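PDB 4AIB: ornithine decarboxylase from Entamoeba histolytica, which probably catalyses the pyridoxal 5'-phosphate-dependent decarboxylation of L-ornithine to putrescine, with active sites built from both subunits of a homodimer. Local coordinates for residues F267-L273 and W354-M360; F11-I16 and G27-F31; R260-N265 and N359-Y363; K323-I329 and A341-E347. One frame throughout, in Å; residues are numbered along the deposited sequence.

Contact 1 of 4, residues F267-L273 and W354-M360; sequences FHLVSSL and WLLFPNM
S272 sets its CB over the face of the W354 indole, 3.5 Å from the centroid of the six-membered ring and almost on the ring normal, a CH-pi contact. W354 CE3 also meets V270 CG1 at 3.8 Å, the two side chains crossing at about a right angle. V270 holds CG1 anti to its backbone N (chi1 -170°), which turns that methyl to W354 and leaves CG2 to rest 3.7 Å from L356 CD1. Helix 6-16 closes over this densely filled face, with A12 against V270 and I16 against both V270 and W354. The two strands are antiparallel neighbours in the beta domain that accompanies the barrel in this decarboxylase family; L355 and F357 each exchange a pair of backbone bonds, with S271 and L269 respectively. The other face is less enclosed: L269 and M360, though W29 packs on both, stay partly open to solvent. There L269 CD2 lies alongside F357 CD1 at 4.0 Å and L269 CB touches M360 CG at 3.9 Å. Where the chain turns its corner at P358 and N359, H268 ND1 accepts the N359 backbone N at 3.1 Å in a nearly straight bond (173°), the donor 21° out of the ring plane. Its NE2 is held by D32, so a partner on each ring nitrogen fixes the rotation of the imidazole beside the exposed N359.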
# COMPACT_ATOMS: atom_id res chain seq x y z
N PHE A 267 -8.45 -11.88 -13.36
CA PHE A 267 -7.03 -12.26 -13.32
C PHE A 267 -6.75 -13.47 -12.45
O PHE A 267 -7.46 -13.73 -11.47
CB PHE A 267 -6.18 -11.08 -12.85
CG PHE A 267 -6.13 -9.93 -13.83
CD1 PHE A 267 -5.22 -9.93 -14.88
CD2 PHE A 267 -7.00 -8.85 -13.70
CE1 PHE A 267 -5.17 -8.88 -15.78
CE2 PHE A 267 -6.95 -7.80 -14.59
CZ PHE A 267 -6.04 -7.81 -15.63
N HIS A 268 -5.72 -14.22 -12.82
CA HIS A 268 -5.23 -15.34 -12.04
C HIS A 268 -3.75 -15.21 -11.85
O HIS A 268 -3.00 -15.12 -12.82
CB HIS A 268 -5.57 -16.67 -12.72
CG HIS A 268 -7.04 -16.84 -13.03
ND1 HIS A 268 -7.96 -17.07 -12.08
CD2 HIS A 268 -7.72 -16.81 -14.25
CE1 HIS A 268 -9.17 -17.18 -12.65
NE2 HIS A 268 -9.03 -17.02 -13.98
N LEU A 269 -3.33 -15.18 -10.59
CA LEU A 269 -1.91 -15.03 -10.26
C LEU A 269 -1.22 -16.39 -10.18
O LEU A 269 -1.73 -17.31 -9.54
CB LEU A 269 -1.76 -14.27 -8.93
CG LEU A 269 -0.35 -13.93 -8.43
CD1 LEU A 269 0.35 -12.92 -9.33
CD2 LEU A 269 -0.41 -13.41 -7.00
N VAL A 270 -0.08 -16.51 -10.86
CA VAL A 270 0.73 -17.73 -10.83
C VAL A 270 2.13 -17.40 -10.32
O VAL A 270 3.00 -16.99 -11.08
CB VAL A 270 0.82 -18.42 -12.21
CG1 VAL A 270 1.45 -19.80 -12.08
CG2 VAL A 270 -0.54 -18.52 -12.87
N SER A 271 2.33 -17.59 -9.02
CA SER A 271 3.57 -17.17 -8.37
C SER A 271 4.58 -18.31 -8.21
O SER A 271 4.22 -19.48 -8.15
CB SER A 271 3.27 -16.51 -7.03
OG SER A 271 2.39 -15.41 -7.20
N SER A 272 5.86 -17.94 -8.14
CA SER A 272 6.95 -18.90 -7.99
C SER A 272 7.48 -18.89 -6.56
O SER A 272 7.22 -17.95 -5.80
CB SER A 272 8.08 -18.58 -8.97
OG SER A 272 8.60 -17.29 -8.72
N LEU A 273 8.24 -19.93 -6.20
CA LEU A 273 8.81 -20.04 -4.86
C LEU A 273 10.32 -19.80 -4.86
O LEU A 273 11.05 -20.35 -5.69
CB LEU A 273 8.51 -21.42 -4.26
CG LEU A 273 7.04 -21.77 -3.97
CD1 LEU A 273 6.92 -23.25 -3.66
CD2 LEU A 273 6.48 -20.93 -2.83
N TRP A 354 5.20 -24.32 -8.25
CA TRP A 354 4.51 -23.04 -8.44
C TRP A 354 3.16 -23.02 -7.78
O TRP A 354 2.55 -24.07 -7.54
CB TRP A 354 4.37 -22.72 -9.92
CG TRP A 354 5.64 -22.26 -10.60
CD1 TRP A 354 6.81 -22.98 -10.80
CD2 TRP A 354 5.89 -20.94 -11.21
NE1 TRP A 354 7.75 -22.22 -11.45
CE2 TRP A 354 7.27 -20.99 -11.73
CE3 TRP A 354 5.16 -19.77 -11.36
CZ2 TRP A 354 7.85 -19.91 -12.38
CZ3 TRP A 354 5.76 -18.69 -12.02
CH2 TRP A 354 7.07 -18.76 -12.51
N LEU A 355 2.68 -21.81 -7.48
CA LEU A 355 1.38 -21.62 -6.85
C LEU A 355 0.45 -20.82 -7.76
O LEU A 355 0.86 -19.81 -8.33
CB LEU A 355 1.54 -20.87 -5.52
CG LEU A 355 1.88 -21.60 -4.22
CD1 LEU A 355 3.24 -22.27 -4.26
CD2 LEU A 355 1.81 -20.62 -3.06
N LEU A 356 -0.79 -21.29 -7.90
CA LEU A 356 -1.81 -20.52 -8.60
C LEU A 356 -2.84 -19.99 -7.62
O LEU A 356 -3.49 -20.76 -6.91
CB LEU A 356 -2.49 -21.37 -9.69
CG LEU A 356 -3.82 -20.89 -10.31
CD1 LEU A 356 -3.65 -19.65 -11.17
CD2 LEU A 356 -4.47 -22.01 -11.12
N PHE A 357 -2.96 -18.67 -7.57
CA PHE A 357 -3.99 -18.01 -6.77
C PHE A 357 -5.18 -17.69 -7.68
O PHE A 357 -5.12 -16.74 -8.46
CB PHE A 357 -3.44 -16.73 -6.13
CG PHE A 357 -2.36 -16.97 -5.11
CD1 PHE A 357 -1.03 -17.07 -5.50
CD2 PHE A 357 -2.67 -17.09 -3.76
CE1 PHE A 357 -0.03 -17.29 -4.56
CE2 PHE A 357 -1.68 -17.31 -2.82
CZ PHE A 357 -0.35 -17.41 -3.22
N PRO A 358 -6.25 -18.50 -7.59
CA PRO A 358 -7.41 -18.33 -8.47
C PRO A 358 -8.21 -17.09 -8.13
O PRO A 358 -8.44 -16.80 -6.95
CB PRO A 358 -8.25 -19.59 -8.22
CG PRO A 358 -7.37 -20.52 -7.44
CD PRO A 358 -6.45 -19.63 -6.67
N ASN A 359 -8.63 -16.36 -9.17
CA ASN A 359 -9.44 -15.15 -9.04
C ASN A 359 -8.80 -14.06 -8.18
O ASN A 359 -9.13 -13.89 -7.00
CB ASN A 359 -10.86 -15.48 -8.55
CG ASN A 359 -11.52 -16.59 -9.35
OD1 ASN A 359 -11.49 -16.58 -10.58
ND2 ASN A 359 -12.11 -17.55 -8.65
N MET A 360 -7.86 -13.33 -8.78
CA MET A 360 -7.22 -12.19 -8.13
C MET A 360 -7.58 -10.91 -8.88
O MET A 360 -8.63 -10.84 -9.52
CB MET A 360 -5.70 -12.39 -8.08
CG MET A 360 -5.25 -13.61 -7.29
SD MET A 360 -5.53 -13.50 -5.51
CE MET A 360 -4.26 -12.33 -5.02

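Contact 2 of 4, residues F11-I16 and G27-F31; sequences FALNLI and GFWIF
F28 has its CG placed between the backbone N and the carbonyl carbon (chi1 63°), which sends the ring off the strand toward L15 and I16 of the helix. Two residues along, I30 takes a different course: with chi2 near 173° its chain runs out extended, and CD1 ends 3.9 Å from A12 CB. These two side chains, both on the helix-facing side of strand 27-31, divide the contact between them. The F28 ring meets L15 obliquely, CE1 lying 3.6 Å from L15 CD1 and CZ 3.8 Å from L15 CB, while I16 CG1 comes to the ring edge at 4.1 Å from CE2. I30 and F11 run past one another head to tail, so that I30 CG2 reaches the edge of the phenyl ring, 3.8 Å from F11 CD2. L15 CD1 in turn covers one face of the F11 ring and thereby links the two halves. This is helix-on-sheet packing: the N-terminal helix 6-16 lies on the sheet of the beta domain, its segment axis 144° from that of strand 27-31 and 10.4 Å away at closest approach. Y382 of strand 380-383 widens the apolar layer, its ring meeting F28 roughly perpendicularly and its side chain also touching F11 and L15. A12 O, the polar atom at the F28 ring edge, is already bound by I16 N within the helix. The join therefore rests on shape and on the exclusion of water, while the directional bonds of strand 27-31 are spent on its neighbours in the sheet.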
# COMPACT_ATOMS: atom_id res chain seq x y z
N PHE A 11 -2.76 -23.95 -19.11
CA PHE A 11 -2.13 -22.76 -19.69
C PHE A 11 -1.00 -22.24 -18.80
O PHE A 11 0.02 -21.77 -19.31
CB PHE A 11 -3.17 -21.67 -19.95
CG PHE A 11 -2.60 -20.39 -20.52
CD1 PHE A 11 -1.94 -20.39 -21.74
CD2 PHE A 11 -2.75 -19.19 -19.84
CE1 PHE A 11 -1.42 -19.22 -22.27
CE2 PHE A 11 -2.25 -18.01 -20.37
CZ PHE A 11 -1.58 -18.02 -21.58
N ALA A 12 -1.19 -22.34 -17.49
CA ALA A 12 -0.17 -21.95 -16.52
C ALA A 12 1.05 -22.87 -16.60
O ALA A 12 2.19 -22.40 -16.64
CB ALA A 12 -0.74 -21.94 -15.11
N LEU A 13 0.79 -24.18 -16.64
CA LEU A 13 1.85 -25.20 -16.74
C LEU A 13 2.67 -25.10 -18.02
O LEU A 13 3.89 -25.30 -18.00
CB LEU A 13 1.25 -26.60 -16.62
CG LEU A 13 0.99 -27.15 -15.21
CD1 LEU A 13 -0.05 -28.27 -15.25
CD2 LEU A 13 2.27 -27.64 -14.56
N ASN A 14 1.99 -24.79 -19.13
CA ASN A 14 2.65 -24.59 -20.42
C ASN A 14 3.59 -23.38 -20.38
O ASN A 14 4.61 -23.35 -21.07
CB ASN A 14 1.60 -24.42 -21.52
CG ASN A 14 2.13 -24.77 -22.90
OD1 ASN A 14 3.01 -24.10 -23.44
ND2 ASN A 14 1.58 -25.83 -23.49
N LEU A 15 3.23 -22.38 -19.58
CA LEU A 15 4.05 -21.19 -19.40
C LEU A 15 5.18 -21.39 -18.40
O LEU A 15 6.27 -20.84 -18.58
CB LEU A 15 3.18 -19.99 -18.99
CG LEU A 15 2.32 -19.34 -20.07
CD1 LEU A 15 1.27 -18.45 -19.43
CD2 LEU A 15 3.15 -18.54 -21.07
N ILE A 16 4.93 -22.19 -17.36
CA ILE A 16 5.93 -22.50 -16.33
C ILE A 16 7.10 -23.30 -16.90
O ILE A 16 8.26 -23.11 -16.49
CB ILE A 16 5.30 -23.24 -15.12
CG1 ILE A 16 4.37 -22.31 -14.34
CG2 ILE A 16 6.37 -23.81 -14.20
CD1 ILE A 16 3.31 -23.02 -13.52
N GLY A 27 6.50 -13.99 -10.64
CA GLY A 27 5.20 -14.53 -11.02
C GLY A 27 4.67 -13.93 -12.30
O GLY A 27 5.30 -13.06 -12.90
N PHE A 28 3.50 -14.41 -12.73
CA PHE A 28 2.82 -13.87 -13.91
C PHE A 28 1.30 -13.94 -13.79
O PHE A 28 0.77 -14.81 -13.09
CB PHE A 28 3.31 -14.55 -15.20
CG PHE A 28 3.01 -16.02 -15.27
CD1 PHE A 28 1.81 -16.48 -15.82
CD2 PHE A 28 3.93 -16.96 -14.82
CE1 PHE A 28 1.53 -17.83 -15.89
CE2 PHE A 28 3.66 -18.32 -14.90
CZ PHE A 28 2.46 -18.75 -15.43
N TRP A 29 0.62 -13.03 -14.46
CA TRP A 29 -0.84 -12.96 -14.44
C TRP A 29 -1.45 -13.64 -15.63
O TRP A 29 -0.89 -13.61 -16.73
CB TRP A 29 -1.30 -11.51 -14.39
CG TRP A 29 -0.90 -10.77 -13.14
CD1 TRP A 29 0.23 -9.99 -12.94
CD2 TRP A 29 -1.63 -10.71 -11.86
NE1 TRP A 29 0.26 -9.47 -11.67
CE2 TRP A 29 -0.83 -9.86 -10.97
CE3 TRP A 29 -2.82 -11.25 -11.39
CZ2 TRP A 29 -1.23 -9.59 -9.67
CZ3 TRP A 29 -3.21 -10.97 -10.07
CH2 TRP A 29 -2.43 -10.16 -9.24
N ILE A 30 -2.61 -14.27 -15.42
CA ILE A 30 -3.39 -14.85 -16.51
C ILE A 30 -4.71 -14.10 -16.65
O ILE A 30 -5.53 -14.08 -15.73
CB ILE A 30 -3.64 -16.37 -16.33
CG1 ILE A 30 -2.31 -17.14 -16.38
CG2 ILE A 30 -4.59 -16.89 -17.41
CD1 ILE A 30 -2.44 -18.61 -16.04
N PHE A 31 -4.90 -13.47 -17.81
CA PHE A 31 -6.10 -12.69 -18.08
C PHE A 31 -7.23 -13.57 -18.61
O PHE A 31 -7.22 -13.99 -19.76
CB PHE A 31 -5.80 -11.53 -19.04
CG PHE A 31 -6.95 -10.59 -19.26
CD1 PHE A 31 -7.49 -9.88 -18.19
CD2 PHE A 31 -7.48 -10.40 -20.53
CE1 PHE A 31 -8.55 -9.01 -18.38
CE2 PHE A 31 -8.54 -9.52 -20.73
CZ PHE A 31 -9.07 -8.83 -19.65

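Contact 3 of 4, residues R260-N265 and N359-Y363; sequences RYMASN and NMGAY
A362 presses its CB against the side of helix 260-264, 3.9 Å from S264 CA and 4.1 Å from S264 CB. R260 completes this small apolar patch. Its chain starts out extended, chi1 178° setting CG within 4.1 Å of A362 CB, and bends at chi3 (-81°) to bring the guanidinium into the neighbourhood of Y363. That last approach is loose: R260 NH2 stays 4.5 Å from Y363 CD2, at an oblique angle. S264 turns its hydroxyl back to its own helix, where OG makes a weak bond to Y261 O, so its CB is what it offers to A362. A263 directs its methyl at the turn itself, with CB 3.9 Å from G361 O. At the far end N359 lays its CB 3.5 Å from S264 O. Helix 260-264 follows the last strand of the parallel barrel, whereas 359-363 runs on from the end of strand 354-360 of the beta domain. The side chain of Y363, though poorly ordered, lies about 5 Å from that of K57, the predicted cofactor lysine, unmodified here; such a domain junction beside the active site is a feature of the alanine racemase-like fold of these decarboxylases.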
# COMPACT_ATOMS: atom_id res chain seq x y z
N ARG A 260 -15.06 -4.99 -7.10
CA ARG A 260 -14.62 -6.32 -6.69
C ARG A 260 -15.33 -7.44 -7.46
O ARG A 260 -14.73 -8.47 -7.77
CB ARG A 260 -14.81 -6.51 -5.18
CG ARG A 260 -14.42 -7.88 -4.64
CD ARG A 260 -14.63 -7.98 -3.14
NE ARG A 260 -13.53 -7.38 -2.38
CZ ARG A 260 -12.45 -8.03 -1.98
NH1 ARG A 260 -12.29 -9.32 -2.26
NH2 ARG A 260 -11.51 -7.39 -1.30
N TYR A 261 -16.60 -7.21 -7.78
CA TYR A 261 -17.42 -8.17 -8.52
C TYR A 261 -16.85 -8.46 -9.92
O TYR A 261 -16.74 -9.62 -10.32
CB TYR A 261 -18.87 -7.68 -8.62
CG TYR A 261 -19.76 -8.52 -9.50
CD1 TYR A 261 -20.35 -9.70 -9.03
CD2 TYR A 261 -20.03 -8.14 -10.82
CE1 TYR A 261 -21.17 -10.47 -9.84
CE2 TYR A 261 -20.84 -8.90 -11.64
CZ TYR A 261 -21.41 -10.06 -11.15
OH TYR A 261 -22.22 -10.82 -11.96
N MET A 262 -16.49 -7.40 -10.64
CA MET A 262 -16.00 -7.52 -12.01
C MET A 262 -14.53 -7.94 -12.08
O MET A 262 -14.14 -8.73 -12.94
CB MET A 262 -16.20 -6.20 -12.77
CG MET A 262 -17.64 -5.74 -12.89
SD MET A 262 -18.64 -6.77 -13.99
CE MET A 262 -20.18 -5.85 -14.01
N ALA A 263 -13.72 -7.40 -11.17
CA ALA A 263 -12.27 -7.57 -11.21
C ALA A 263 -11.77 -8.93 -10.69
O ALA A 263 -10.68 -9.37 -11.08
CB ALA A 263 -11.58 -6.44 -10.45
N SER A 264 -12.55 -9.57 -9.84
CA SER A 264 -12.15 -10.82 -9.18
C SER A 264 -11.79 -11.93 -10.17
O SER A 264 -10.66 -12.42 -10.18
CB SER A 264 -13.22 -11.30 -8.20
OG SER A 264 -14.42 -11.64 -8.87
N ASN A 265 -12.76 -12.32 -11.00
CA ASN A 265 -12.58 -13.43 -11.92
C ASN A 265 -11.81 -13.07 -13.19
O ASN A 265 -11.69 -13.89 -14.11
CB ASN A 265 -13.94 -14.06 -12.27
CG ASN A 265 -14.74 -14.43 -11.03
OD1 ASN A 265 -14.21 -15.01 -10.08
ND2 ASN A 265 -16.03 -14.10 -11.05
N ASN A 359 -8.63 -16.36 -9.17
CA ASN A 359 -9.44 -15.15 -9.04
C ASN A 359 -8.80 -14.06 -8.18
O ASN A 359 -9.13 -13.89 -7.00
CB ASN A 359 -10.86 -15.48 -8.55
CG ASN A 359 -11.52 -16.59 -9.35
OD1 ASN A 359 -11.49 -16.58 -10.58
ND2 ASN A 359 -12.11 -17.55 -8.65
N MET A 360 -7.86 -13.33 -8.78
CA MET A 360 -7.22 -12.19 -8.13
C MET A 360 -7.58 -10.91 -8.88
O MET A 360 -8.63 -10.84 -9.52
CB MET A 360 -5.70 -12.39 -8.08
CG MET A 360 -5.25 -13.61 -7.29
SD MET A 360 -5.53 -13.50 -5.51
CE MET A 360 -4.26 -12.33 -5.02
N GLY A 361 -6.72 -9.89 -8.80
CA GLY A 361 -6.97 -8.63 -9.49
C GLY A 361 -7.94 -7.72 -8.77
O GLY A 361 -7.95 -6.51 -8.99
N ALA A 362 -8.78 -8.31 -7.91
CA ALA A 362 -9.71 -7.55 -7.08
C ALA A 362 -8.94 -6.79 -6.01
O ALA A 362 -8.59 -7.34 -4.96
CB ALA A 362 -10.74 -8.48 -6.46
N TYR A 363 -8.66 -5.51 -6.29
CA TYR A 363 -7.85 -4.62 -5.44
C TYR A 363 -6.38 -5.02 -5.31
O TYR A 363 -5.57 -4.26 -4.77
CB TYR A 363 -8.49 -4.43 -4.05
CG TYR A 363 -9.59 -3.39 -4.00
CD1 TYR A 363 -9.30 -2.03 -4.09
CD2 TYR A 363 -10.93 -3.77 -3.86
CE1 TYR A 363 -10.31 -1.08 -4.04
CE2 TYR A 363 -11.94 -2.83 -3.81
CZ TYR A 363 -11.63 -1.48 -3.90
OH TYR A 363 -12.63 -0.54 -3.85

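Contact 4 of 4, residues K323-I329 and A341-E347; sequences KMYESII and ATQELPE
E347 comes up to the edge of the Y325 ring: its backbone N lies near the ring plane, 4.1 Å from CD2, and its CB is 4.1 Å from CE2. The side chains run alongside, ring and carboxylate planes 53° apart, while K284, K285 and I287 of strand 284-291 also touch the tyrosine. The segments are the arms of a beta hairpin, bonded backbone to backbone at Y325 with L345, S327 with Q343 and, with one weak bond, I329 with A341. On the face that carries Y325, the buried end is at I329, whose CD1 is wedged between A341 CB and L345 CD1, 3.7 Å from each. Q343 points to this side too and anchors its OE1 on the backbone N of C311. The opposite face, with E326, I328, T342 and E344, is more open. There I328 CD1 lies 3.6 Å from T342 CG2. E344 has CG anti to its own backbone N (chi1 -172°), 3.6 Å from M324 CB, and the bend at chi2 (91°) brings OE2 just as near that CB. Y325 O does double duty, accepting L345 N at 2.9 Å and S327 OG at 3.2 Å from opposite faces of its plane.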
# COMPACT_ATOMS: atom_id res chain seq x y z
N LYS A 323 1.16 -36.62 1.25
CA LYS A 323 1.71 -36.02 2.48
C LYS A 323 1.47 -34.51 2.56
O LYS A 323 2.36 -33.71 2.25
CB LYS A 323 3.21 -36.35 2.65
CG LYS A 323 3.54 -37.84 2.78
CD LYS A 323 3.85 -38.49 1.44
CE LYS A 323 5.22 -38.09 0.91
NZ LYS A 323 5.46 -38.60 -0.46
N MET A 324 0.26 -34.14 2.96
CA MET A 324 -0.11 -32.73 3.10
C MET A 324 0.37 -32.15 4.43
O MET A 324 0.13 -32.72 5.50
CB MET A 324 -1.62 -32.55 2.95
CG MET A 324 -2.05 -32.01 1.60
SD MET A 324 -1.68 -33.08 0.20
CE MET A 324 -2.39 -32.10 -1.13
N TYR A 325 1.04 -31.00 4.35
CA TYR A 325 1.53 -30.29 5.53
C TYR A 325 0.92 -28.89 5.61
O TYR A 325 0.64 -28.27 4.58
CB TYR A 325 3.06 -30.18 5.49
CG TYR A 325 3.79 -31.50 5.42
CD1 TYR A 325 3.98 -32.29 6.56
CD2 TYR A 325 4.30 -31.97 4.21
CE1 TYR A 325 4.65 -33.50 6.49
CE2 TYR A 325 4.97 -33.18 4.13
CZ TYR A 325 5.14 -33.94 5.28
OH TYR A 325 5.80 -35.15 5.21
N GLU A 326 0.71 -28.41 6.84
CA GLU A 326 0.21 -27.05 7.06
C GLU A 326 1.28 -26.04 6.65
O GLU A 326 2.29 -25.89 7.34
CB GLU A 326 -0.21 -26.85 8.52
CG GLU A 326 -0.79 -25.48 8.82
CD GLU A 326 -1.08 -25.25 10.29
OE1 GLU A 326 -0.45 -25.91 11.14
OE2 GLU A 326 -1.95 -24.41 10.60
N SER A 327 1.04 -25.37 5.53
CA SER A 327 2.03 -24.47 4.95
C SER A 327 1.68 -23.00 5.16
O SER A 327 0.53 -22.59 4.99
CB SER A 327 2.21 -24.77 3.46
OG SER A 327 2.60 -26.12 3.26
N ILE A 328 2.70 -22.22 5.54
CA ILE A 328 2.58 -20.77 5.69
C ILE A 328 3.30 -20.09 4.53
O ILE A 328 4.51 -20.25 4.36
CB ILE A 328 3.22 -20.28 7.03
CG1 ILE A 328 2.60 -21.00 8.24
CG2 ILE A 328 3.13 -18.76 7.15
CD1 ILE A 328 1.26 -20.46 8.71
N ILE A 329 2.55 -19.35 3.72
CA ILE A 329 3.12 -18.69 2.55
C ILE A 329 3.30 -17.19 2.80
O ILE A 329 2.36 -16.50 3.20
CB ILE A 329 2.26 -18.92 1.28
CG1 ILE A 329 1.85 -20.39 1.18
CG2 ILE A 329 3.02 -18.50 0.03
CD1 ILE A 329 0.58 -20.63 0.39
N ALA A 341 -1.07 -16.55 2.68
CA ALA A 341 -1.94 -17.72 2.83
C ALA A 341 -1.45 -18.73 3.86
O ALA A 341 -0.26 -19.02 3.96
CB ALA A 341 -2.15 -18.41 1.48
N THR A 342 -2.40 -19.25 4.65
CA THR A 342 -2.14 -20.37 5.55
C THR A 342 -3.02 -21.52 5.09
O THR A 342 -4.23 -21.53 5.32
CB THR A 342 -2.44 -19.99 7.01
OG1 THR A 342 -1.58 -18.91 7.41
CG2 THR A 342 -2.21 -21.18 7.94
N GLN A 343 -2.40 -22.49 4.41
CA GLN A 343 -3.15 -23.54 3.73
C GLN A 343 -2.46 -24.89 3.78
O GLN A 343 -1.24 -24.98 3.93
CB GLN A 343 -3.40 -23.13 2.28
CG GLN A 343 -4.65 -23.74 1.66
CD GLN A 343 -5.07 -23.03 0.38
OE1 GLN A 343 -4.32 -22.23 -0.17
NE2 GLN A 343 -6.28 -23.33 -0.09
N GLU A 344 -3.28 -25.94 3.66
CA GLU A 344 -2.82 -27.32 3.57
C GLU A 344 -2.23 -27.56 2.18
O GLU A 344 -2.94 -27.49 1.17
CB GLU A 344 -4.00 -28.26 3.83
CG GLU A 344 -3.64 -29.74 3.95
CD GLU A 344 -3.35 -30.19 5.37
OE1 GLU A 344 -2.88 -29.37 6.19
OE2 GLU A 344 -3.59 -31.38 5.67
N LEU A 345 -0.93 -27.84 2.13
CA LEU A 345 -0.21 -28.03 0.86
C LEU A 345 0.84 -29.13 0.94
O LEU A 345 1.44 -29.34 2.00
CB LEU A 345 0.45 -26.71 0.43
CG LEU A 345 -0.41 -25.66 -0.28
CD1 LEU A 345 0.25 -24.30 -0.18
CD2 LEU A 345 -0.66 -26.03 -1.73
N PRO A 346 1.09 -29.84 -0.18
CA PRO A 346 2.15 -30.84 -0.20
C PRO A 346 3.53 -30.19 -0.14
O PRO A 346 3.66 -29.00 -0.44
CB PRO A 346 1.95 -31.53 -1.55
CG PRO A 346 1.30 -30.51 -2.41
CD PRO A 346 0.41 -29.73 -1.49
N GLU A 347 4.54 -30.95 0.26
CA GLU A 347 5.91 -30.44 0.34
C GLU A 347 6.39 -30.00 -1.04
O GLU A 347 6.34 -30.77 -2.00
CB GLU A 347 6.86 -31.49 0.94
CG GLU A 347 8.24 -30.94 1.31
CD GLU A 347 9.22 -32.02 1.72
OE1 GLU A 347 9.19 -33.12 1.14
OE2 GLU A 347 10.03 -31.75 2.63

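How the contacts relate
From the N terminus, contact 2 closes first, a short loop that lays helix 6-16 on strand 27-31. The chain then builds the barrel and returns to the beta domain through helix 260-264 and strand 267-281. Contacts 1 and 3 both close on strand 354-360 and its continuation, sharing N359 and M360, and each spans the long excursion that contains the hairpin of contact 4. Strand 267-281 is flanked by strands 27-31 and 354-360, which joins contact 1 to contact 2, and W29 of contact 2 also packs on M360. Contact 4 meets contact 1 through I329 and L355, whereas contact 3 ties this sheet to the barrel.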